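Long-range contact in hypothetical protein HI1011 (Haemophilus influenzae, PDB 1YZY), which catalyses the ATP-dependent phosphorylation of 3-oxo-tetronate to 3-oxo-tetronate 4-phosphate, as a member of the four-carbon acid sugar kinase family: residues Val96-Phe108 with Cys182-Ala194. Numbering follows the deposited sequence.
Sequences VTDALLDELNEDF and CFAELKAQGYRYA
Asp98 and Asp102, one turn apart on helix 93-104, share the guanidinium of Arg192 in a salt-bridge network. Asp98 OD1 lies in the guanidinium plane, 3.1 Å from Arg192 NE; relative to the carboxylate, the nitrogen comes to the anti side of that oxygen, 33° out of plane. Asp102 OD1 forms a second salt bridge, with Arg192 NH1 at 3.1 Å, while CD1 of Leu101 lies over one guanidinium face, 3.5 Å from Arg192 NE. With CG anti to the backbone N (chi1 -167°) and the chain straight from CG to NE, Arg192 reaches the helix. Asp98 OD1 also accepts from Tyr193 OH at 2.6 Å, through its syn lone pair, and OD2 is held by the backbone N of Lys161, which leaves the buried carboxylate gripped at both oxygens.

The contact belongs to the sugar-binding N-terminal domain, where Phe108 leads into edge strand 109-111 of a three-stranded parallel sheet whose central strand is 193-196. Where the two chain segments run side by side, Phe108 CA makes a short C-H...O contact with Arg192 O (3.1 Å).

Apolar packing centres on the Phe108 ring, which packs against helix 176-188. CG of Lys187 sits over one face, 3.6 Å from the centroid, in a CH-pi contact. The ring points its edge at the face of Phe183, offset, with planes at 65°, and its CZ presses on Ala194 CB at 3.3 Å.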
ATOM      1  N   VAL A  96      -5.877  -8.448  17.653  1.00 14.33           N
ATOM      2  CA  VAL A  96      -5.191  -9.134  16.561  1.00 16.48           C
ATOM      3  C   VAL A  96      -3.798  -9.581  16.967  1.00 18.51           C
ATOM      4  O   VAL A  96      -3.379 -10.683  16.616  1.00 23.90           O
ATOM      5  CB  VAL A  96      -5.118  -8.257  15.283  1.00 18.75           C
ATOM      6  CG1 VAL A  96      -4.327  -8.957  14.204  1.00 12.83           C
ATOM      7  CG2 VAL A  96      -6.516  -7.975  14.766  1.00 19.10           C
ATOM      8  N   THR A  97      -3.075  -8.724  17.682  1.00 16.61           N
ATOM      9  CA  THR A  97      -1.727  -9.066  18.134  1.00 14.31           C
ATOM     10  C   THR A  97      -1.807 -10.288  19.044  1.00 14.89           C
ATOM     11  O   THR A  97      -1.024 -11.238  18.912  1.00 14.70           O
ATOM     12  CB  THR A  97      -1.060  -7.875  18.900  1.00 18.84           C
ATOM     13  OG1 THR A  97      -0.915  -6.757  18.021  1.00 22.32           O
ATOM     14  CG2 THR A  97       0.321  -8.254  19.417  1.00  8.61           C
ATOM     15  N   ASP A  98      -2.777 -10.276  19.951  1.00 15.87           N
ATOM     16  CA  ASP A  98      -2.963 -11.384  20.881  1.00 19.86           C
ATOM     17  C   ASP A  98      -3.330 -12.679  20.179  1.00 21.88           C
ATOM     18  O   ASP A  98      -2.837 -13.745  20.545  1.00 14.80           O
ATOM     19  CB  ASP A  98      -4.018 -11.028  21.911  1.00 12.54           C
ATOM     20  CG  ASP A  98      -3.451 -10.095  22.956  1.00 21.70           C
ATOM     21  OD1 ASP A  98      -2.248 -10.228  23.271  1.00 20.86           O
ATOM     22  OD2 ASP A  98      -4.200  -9.230  23.456  1.00 19.76           O
ATOM     23  N   ALA A  99      -4.231 -12.588  19.208  1.00 19.30           N
ATOM     24  CA  ALA A  99      -4.655 -13.761  18.452  1.00 17.84           C
ATOM     25  C   ALA A  99      -3.457 -14.340  17.709  1.00 20.01           C
ATOM     26  O   ALA A  99      -3.266 -15.554  17.682  1.00 18.35           O
ATOM     27  CB  ALA A  99      -5.754 -13.376  17.477  1.00 14.99           C
ATOM     28  N   LEU A 100      -2.650 -13.459  17.119  1.00 16.39           N
ATOM     29  CA  LEU A 100      -1.459 -13.866  16.385  1.00 15.60           C
ATOM     30  C   LEU A 100      -0.438 -14.504  17.308  1.00 19.55           C
ATOM     31  O   LEU A 100       0.177 -15.519  16.962  1.00 18.19           O
ATOM     32  CB  LEU A 100      -0.841 -12.670  15.658  1.00 18.24           C
ATOM     33  CG  LEU A 100      -1.691 -12.044  14.544  1.00 19.45           C
ATOM     34  CD1 LEU A 100      -0.964 -10.864  13.895  1.00 12.09           C
ATOM     35  CD2 LEU A 100      -2.027 -13.099  13.509  1.00 16.40           C
ATOM     36  N   LEU A 101      -0.233 -13.887  18.472  1.00 17.17           N
ATOM     37  CA  LEU A 101       0.707 -14.408  19.461  1.00 22.09           C
ATOM     38  C   LEU A 101       0.278 -15.793  19.907  1.00 21.04           C
ATOM     39  O   LEU A 101       1.098 -16.703  20.009  1.00 16.94           O
ATOM     40  CB  LEU A 101       0.797 -13.472  20.671  1.00 19.77           C
ATOM     41  CG  LEU A 101       1.713 -12.254  20.524  1.00 23.27           C
ATOM     42  CD1 LEU A 101       1.517 -11.319  21.697  1.00 26.31           C
ATOM     43  CD2 LEU A 101       3.171 -12.700  20.417  1.00 21.99           C
ATOM     44  N   ASP A 102      -1.015 -15.942  20.171  1.00 18.39           N
ATOM     45  CA  ASP A 102      -1.565 -17.224  20.590  1.00 27.68           C
ATOM     46  C   ASP A 102      -1.341 -18.311  19.545  1.00 28.16           C
ATOM     47  O   ASP A 102      -0.853 -19.401  19.859  1.00 26.37           O
ATOM     48  CB  ASP A 102      -3.061 -17.090  20.861  1.00 24.86           C
ATOM     49  CG  ASP A 102      -3.353 -16.319  22.127  1.00 25.43           C
ATOM     50  OD1 ASP A 102      -2.499 -16.324  23.043  1.00 27.13           O
ATOM     51  OD2 ASP A 102      -4.442 -15.717  22.209  1.00 31.23           O
ATOM     52  N   GLU A 103      -1.752 -18.025  18.316  1.00 28.40           N
ATOM     53  CA  GLU A 103      -1.602 -18.975  17.225  1.00 27.31           C
ATOM     54  C   GLU A 103      -0.154 -19.405  17.053  1.00 29.80           C
ATOM     55  O   GLU A 103       0.129 -20.576  16.773  1.00 29.29           O
ATOM     56  CB  GLU A 103      -2.139 -18.364  15.927  1.00 28.50           C
ATOM     57  CG  GLU A 103      -1.864 -19.168  14.664  1.00 28.86           C
ATOM     58  CD  GLU A 103      -2.452 -20.571  14.673  1.00 31.86           C
ATOM     59  OE1 GLU A 103      -3.549 -20.765  15.241  1.00 23.00           O
ATOM     60  OE2 GLU A 103      -1.811 -21.484  14.099  1.00 39.05           O
ATOM     61  N   LEU A 104       0.755 -18.456  17.245  1.00 27.80           N
ATOM     62  CA  LEU A 104       2.185 -18.709  17.098  1.00 29.50           C
ATOM     63  C   LEU A 104       2.899 -19.383  18.273  1.00 25.12           C
ATOM     64  O   LEU A 104       4.037 -19.839  18.118  1.00 20.29           O
ATOM     65  CB  LEU A 104       2.906 -17.404  16.739  1.00 24.91           C
ATOM     66  CG  LEU A 104       2.815 -16.954  15.280  1.00 22.12           C
ATOM     67  CD1 LEU A 104       3.214 -15.503  15.148  1.00 23.84           C
ATOM     68  CD2 LEU A 104       3.701 -17.838  14.413  1.00 15.12           C
ATOM     69  N   ASN A 105       2.244 -19.472  19.430  1.00 28.94           N
ATOM     70  CA  ASN A 105       2.862 -20.071  20.624  1.00 29.85           C
ATOM     71  C   ASN A 105       4.005 -19.192  21.128  1.00 24.13           C
ATOM     72  O   ASN A 105       5.019 -19.677  21.640  1.00 27.34           O
ATOM     73  CB  ASN A 105       3.385 -21.481  20.335  1.00 38.59           C
ATOM     74  CG  ASN A 105       2.404 -22.553  20.722  1.00 50.81           C
ATOM     75  OD1 ASN A 105       1.619 -22.384  21.660  1.00 58.53           O
ATOM     76  ND2 ASN A 105       2.459 -23.684  20.027  1.00 48.96           N
ATOM     77  N   GLU A 106       3.842 -17.890  20.925  1.00 24.04           N
ATOM     78  CA  GLU A 106       4.810 -16.887  21.342  1.00 24.95           C
ATOM     79  C   GLU A 106       4.141 -16.038  22.417  1.00 25.08           C
ATOM     80  O   GLU A 106       2.909 -16.011  22.514  1.00 26.45           O
ATOM     81  CB  GLU A 106       5.199 -16.018  20.145  1.00 17.60           C
ATOM     82  CG  GLU A 106       5.921 -16.772  19.048  1.00 30.03           C
ATOM     83  CD  GLU A 106       7.316 -17.182  19.454  1.00 31.88           C
ATOM     84  OE1 GLU A 106       8.189 -16.295  19.517  1.00 50.84           O
ATOM     85  OE2 GLU A 106       7.543 -18.378  19.712  1.00 40.36           O
ATOM     86  N   ASP A 107       4.938 -15.347  23.229  1.00 24.96           N
ATOM     87  CA  ASP A 107       4.372 -14.523  24.293  1.00 27.02           C
ATOM     88  C   ASP A 107       4.939 -13.118  24.427  1.00 24.64           C
ATOM     89  O   ASP A 107       4.681 -12.436  25.413  1.00 22.82           O
ATOM     90  CB  ASP A 107       4.423 -15.262  25.642  1.00 34.56           C
ATOM     91  CG  ASP A 107       5.679 -16.096  25.813  1.00 40.80           C
ATOM     92  OD1 ASP A 107       6.786 -15.520  25.859  1.00 52.56           O
ATOM     93  OD2 ASP A 107       5.557 -17.338  25.903  1.00 47.03           O
ATOM     94  N   PHE A 108       5.670 -12.664  23.417  1.00 20.91           N
ATOM     95  CA  PHE A 108       6.242 -11.324  23.457  1.00 18.38           C
ATOM     96  C   PHE A 108       6.447 -10.777  22.047  1.00 19.70           C
ATOM     97  O   PHE A 108       6.792 -11.525  21.132  1.00 15.96           O
ATOM     98  CB  PHE A 108       7.585 -11.343  24.220  1.00 18.26           C
ATOM     99  CG  PHE A 108       8.148  -9.972  24.506  1.00 18.68           C
ATOM    100  CD1 PHE A 108       7.493  -9.101  25.373  1.00 19.25           C
ATOM    101  CD2 PHE A 108       9.322  -9.548  23.899  1.00 24.38           C
ATOM    102  CE1 PHE A 108       7.997  -7.827  25.626  1.00 19.52           C
ATOM    103  CE2 PHE A 108       9.835  -8.267  24.149  1.00 21.06           C
ATOM    104  CZ  PHE A 108       9.170  -7.411  25.011  1.00 17.20           C
ATOM    105  N   CYS A 182      16.955  -5.428  27.522  1.00 14.15           N
ATOM    106  CA  CYS A 182      15.761  -4.756  28.017  1.00 19.61           C
ATOM    107  C   CYS A 182      14.529  -5.612  27.684  1.00 22.51           C
ATOM    108  O   CYS A 182      13.550  -5.598  28.422  1.00 20.94           O
ATOM    109  CB  CYS A 182      15.607  -3.368  27.390  1.00 21.20           C
ATOM    110  SG  CYS A 182      16.808  -2.106  27.924  1.00 18.63           S
ATOM    111  N   PHE A 183      14.560  -6.295  26.536  1.00 19.70           N
ATOM    112  CA  PHE A 183      13.467  -7.174  26.120  1.00 20.73           C
ATOM    113  C   PHE A 183      13.358  -8.308  27.138  1.00 26.81           C
ATOM    114  O   PHE A 183      12.258  -8.712  27.524  1.00 20.86           O
ATOM    115  CB  PHE A 183      13.739  -7.807  24.745  1.00 19.66           C
ATOM    116  CG  PHE A 183      13.485  -6.898  23.567  1.00 12.06           C
ATOM    117  CD1 PHE A 183      12.742  -5.736  23.694  1.00 14.53           C
ATOM    118  CD2 PHE A 183      14.002  -7.223  22.315  1.00 17.09           C
ATOM    119  CE1 PHE A 183      12.515  -4.905  22.592  1.00 12.90           C
ATOM    120  CE2 PHE A 183      13.783  -6.400  21.209  1.00 12.72           C
ATOM    121  CZ  PHE A 183      13.040  -5.241  21.349  1.00 13.02           C
ATOM    122  N   ALA A 184      14.510  -8.857  27.516  1.00 22.85           N
ATOM    123  CA  ALA A 184      14.567  -9.947  28.477  1.00 27.73           C
ATOM    124  C   ALA A 184      14.061  -9.497  29.846  1.00 27.05           C
ATOM    125  O   ALA A 184      13.482 -10.283  30.603  1.00 31.56           O
ATOM    126  CB  ALA A 184      15.989 -10.467  28.582  1.00 26.91           C
ATOM    127  N   GLU A 185      14.300  -8.229  30.153  1.00 27.45           N
ATOM    128  CA  GLU A 185      13.894  -7.616  31.409  1.00 31.23           C
ATOM    129  C   GLU A 185      12.383  -7.373  31.428  1.00 24.26           C
ATOM    130  O   GLU A 185      11.722  -7.665  32.423  1.00 28.38           O
ATOM    131  CB  GLU A 185      14.677  -6.310  31.589  1.00 29.55           C
ATOM    132  CG  GLU A 185      14.059  -5.267  32.492  1.00 44.90           C
ATOM    133  CD  GLU A 185      14.548  -3.866  32.143  1.00 59.12           C
ATOM    134  OE1 GLU A 185      13.905  -3.205  31.288  1.00 59.52           O
ATOM    135  OE2 GLU A 185      15.580  -3.431  32.708  1.00 56.41           O
ATOM    136  N   LEU A 186      11.845  -6.822  30.338  1.00 22.50           N
ATOM    137  CA  LEU A 186      10.408  -6.556  30.233  1.00 19.29           C
ATOM    138  C   LEU A 186       9.606  -7.857  30.309  1.00 17.20           C
ATOM    139  O   LEU A 186       8.534  -7.891  30.910  1.00 21.04           O
ATOM    140  CB  LEU A 186      10.080  -5.815  28.934  1.00 11.37           C
ATOM    141  CG  LEU A 186      10.566  -4.374  28.771  1.00 14.54           C
ATOM    142  CD1 LEU A 186      10.203  -3.861  27.383  1.00 16.49           C
ATOM    143  CD2 LEU A 186       9.961  -3.478  29.840  1.00 12.97           C
ATOM    144  N   LYS A 187      10.128  -8.918  29.694  1.00 18.00           N
ATOM    145  CA  LYS A 187       9.482 -10.226  29.710  1.00 20.82           C
ATOM    146  C   LYS A 187       9.444 -10.835  31.108  1.00 24.86           C
ATOM    147  O   LYS A 187       8.499 -11.548  31.459  1.00 26.66           O
ATOM    148  CB  LYS A 187      10.198 -11.189  28.762  1.00 20.28           C
ATOM    149  CG  LYS A 187      10.073 -10.810  27.302  1.00 34.60           C
ATOM    150  CD  LYS A 187      10.870 -11.742  26.396  1.00 44.28           C
ATOM    151  CE  LYS A 187      10.270 -13.138  26.332  1.00 47.28           C
ATOM    152  NZ  LYS A 187      11.064 -14.025  25.436  1.00 52.11           N
ATOM    153  N   ALA A 188      10.508 -10.620  31.874  1.00 21.27           N
ATOM    154  CA  ALA A 188      10.584 -11.137  33.233  1.00 26.05           C
ATOM    155  C   ALA A 188       9.578 -10.393  34.111  1.00 25.62           C
ATOM    156  O   ALA A 188       9.027 -10.953  35.056  1.00 27.65           O
ATOM    157  CB  ALA A 188      11.993 -10.978  33.775  1.00 20.64           C
ATOM    158  N   GLN A 189       9.345  -9.124  33.791  1.00 25.75           N
ATOM    159  CA  GLN A 189       8.395  -8.298  34.524  1.00 24.49           C
ATOM    160  C   GLN A 189       6.935  -8.609  34.160  1.00 22.74           C
ATOM    161  O   GLN A 189       6.013  -7.977  34.692  1.00 28.79           O
ATOM    162  CB  GLN A 189       8.692  -6.823  34.272  1.00 25.72           C
ATOM    163  CG  GLN A 189      10.073  -6.400  34.737  1.00 34.14           C
ATOM    164  CD  GLN A 189      10.391  -4.961  34.392  1.00 33.24           C
ATOM    165  OE1 GLN A 189       9.997  -4.457  33.340  1.00 39.26           O
ATOM    166  NE2 GLN A 189      11.121  -4.292  35.274  1.00 36.15           N
ATOM    167  N   GLY A 190       6.738  -9.569  33.251  1.00 18.77           N
ATOM    168  CA  GLY A 190       5.401  -9.973  32.836  1.00 18.18           C
ATOM    169  C   GLY A 190       4.762  -9.191  31.700  1.00 20.40           C
ATOM    170  O   GLY A 190       3.535  -9.165  31.567  1.00 18.53           O
ATOM    171  N   TYR A 191       5.581  -8.508  30.911  1.00 24.10           N
ATOM    172  CA  TYR A 191       5.077  -7.735  29.785  1.00 19.07           C
ATOM    173  C   TYR A 191       4.949  -8.636  28.565  1.00 21.47           C
ATOM    174  O   TYR A 191       5.821  -9.471  28.311  1.00 19.21           O
ATOM    175  CB  TYR A 191       6.008  -6.565  29.482  1.00 23.01           C
ATOM    176  CG  TYR A 191       5.973  -5.460  30.509  1.00 18.66           C
ATOM    177  CD1 TYR A 191       4.855  -4.636  30.632  1.00 16.41           C
ATOM    178  CD2 TYR A 191       7.059  -5.227  31.350  1.00 19.33           C
ATOM    179  CE1 TYR A 191       4.818  -3.609  31.564  1.00 16.06           C
ATOM    180  CE2 TYR A 191       7.036  -4.198  32.287  1.00 14.69           C
ATOM    181  CZ  TYR A 191       5.915  -3.399  32.390  1.00 26.92           C
ATOM    182  OH  TYR A 191       5.868  -2.401  33.332  1.00 29.50           O
ATOM    183  N   ARG A 192       3.852  -8.468  27.829  1.00 18.78           N
ATOM    184  CA  ARG A 192       3.577  -9.261  26.632  1.00 17.27           C
ATOM    185  C   ARG A 192       3.984  -8.495  25.362  1.00 16.94           C
ATOM    186  O   ARG A 192       4.206  -9.095  24.301  1.00 19.15           O
ATOM    187  CB  ARG A 192       2.089  -9.640  26.594  1.00 17.51           C
ATOM    188  CG  ARG A 192       1.708 -10.707  25.573  1.00 21.66           C
ATOM    189  CD  ARG A 192       0.226 -11.060  25.686  1.00 27.39           C
ATOM    190  NE  ARG A 192      -0.240 -12.036  24.694  1.00 26.68           N
ATOM    191  CZ  ARG A 192       0.109 -13.319  24.665  1.00 30.94           C
ATOM    192  NH1 ARG A 192      -0.387 -14.112  23.729  1.00 32.45           N
ATOM    193  NH2 ARG A 192       0.975 -13.810  25.542  1.00 26.18           N
ATOM    194  N   TYR A 193       4.040  -7.167  25.468  1.00 14.29           N
ATOM    195  CA  TYR A 193       4.433  -6.299  24.354  1.00 17.88           C
ATOM    196  C   TYR A 193       5.364  -5.208  24.871  1.00 22.48           C
ATOM    197  O   TYR A 193       5.316  -4.837  26.052  1.00 19.99           O
ATOM    198  CB  TYR A 193       3.226  -5.614  23.696  1.00 17.20           C
ATOM    199  CG  TYR A 193       1.899  -6.275  23.969  1.00 22.57           C
ATOM    200  CD1 TYR A 193       1.054  -5.784  24.967  1.00  9.93           C
ATOM    201  CD2 TYR A 193       1.500  -7.412  23.254  1.00 19.21           C
ATOM    202  CE1 TYR A 193      -0.149  -6.408  25.253  1.00 15.63           C
ATOM    203  CE2 TYR A 193       0.298  -8.045  23.530  1.00 18.57           C
ATOM    204  CZ  TYR A 193      -0.519  -7.538  24.531  1.00 21.81           C
ATOM    205  OH  TYR A 193      -1.700  -8.166  24.817  1.00 19.78           O
ATOM    206  N   ALA A 194       6.141  -4.636  23.956  1.00 21.47           N
ATOM    207  CA  ALA A 194       7.083  -3.588  24.299  1.00 18.13           C
ATOM    208  C   ALA A 194       7.144  -2.478  23.277  1.00 16.05           C
ATOM    209  O   ALA A 194       7.486  -2.719  22.122  1.00 10.14           O
ATOM    210  CB  ALA A 194       8.471  -4.182  24.472  1.00 18.55           C
TER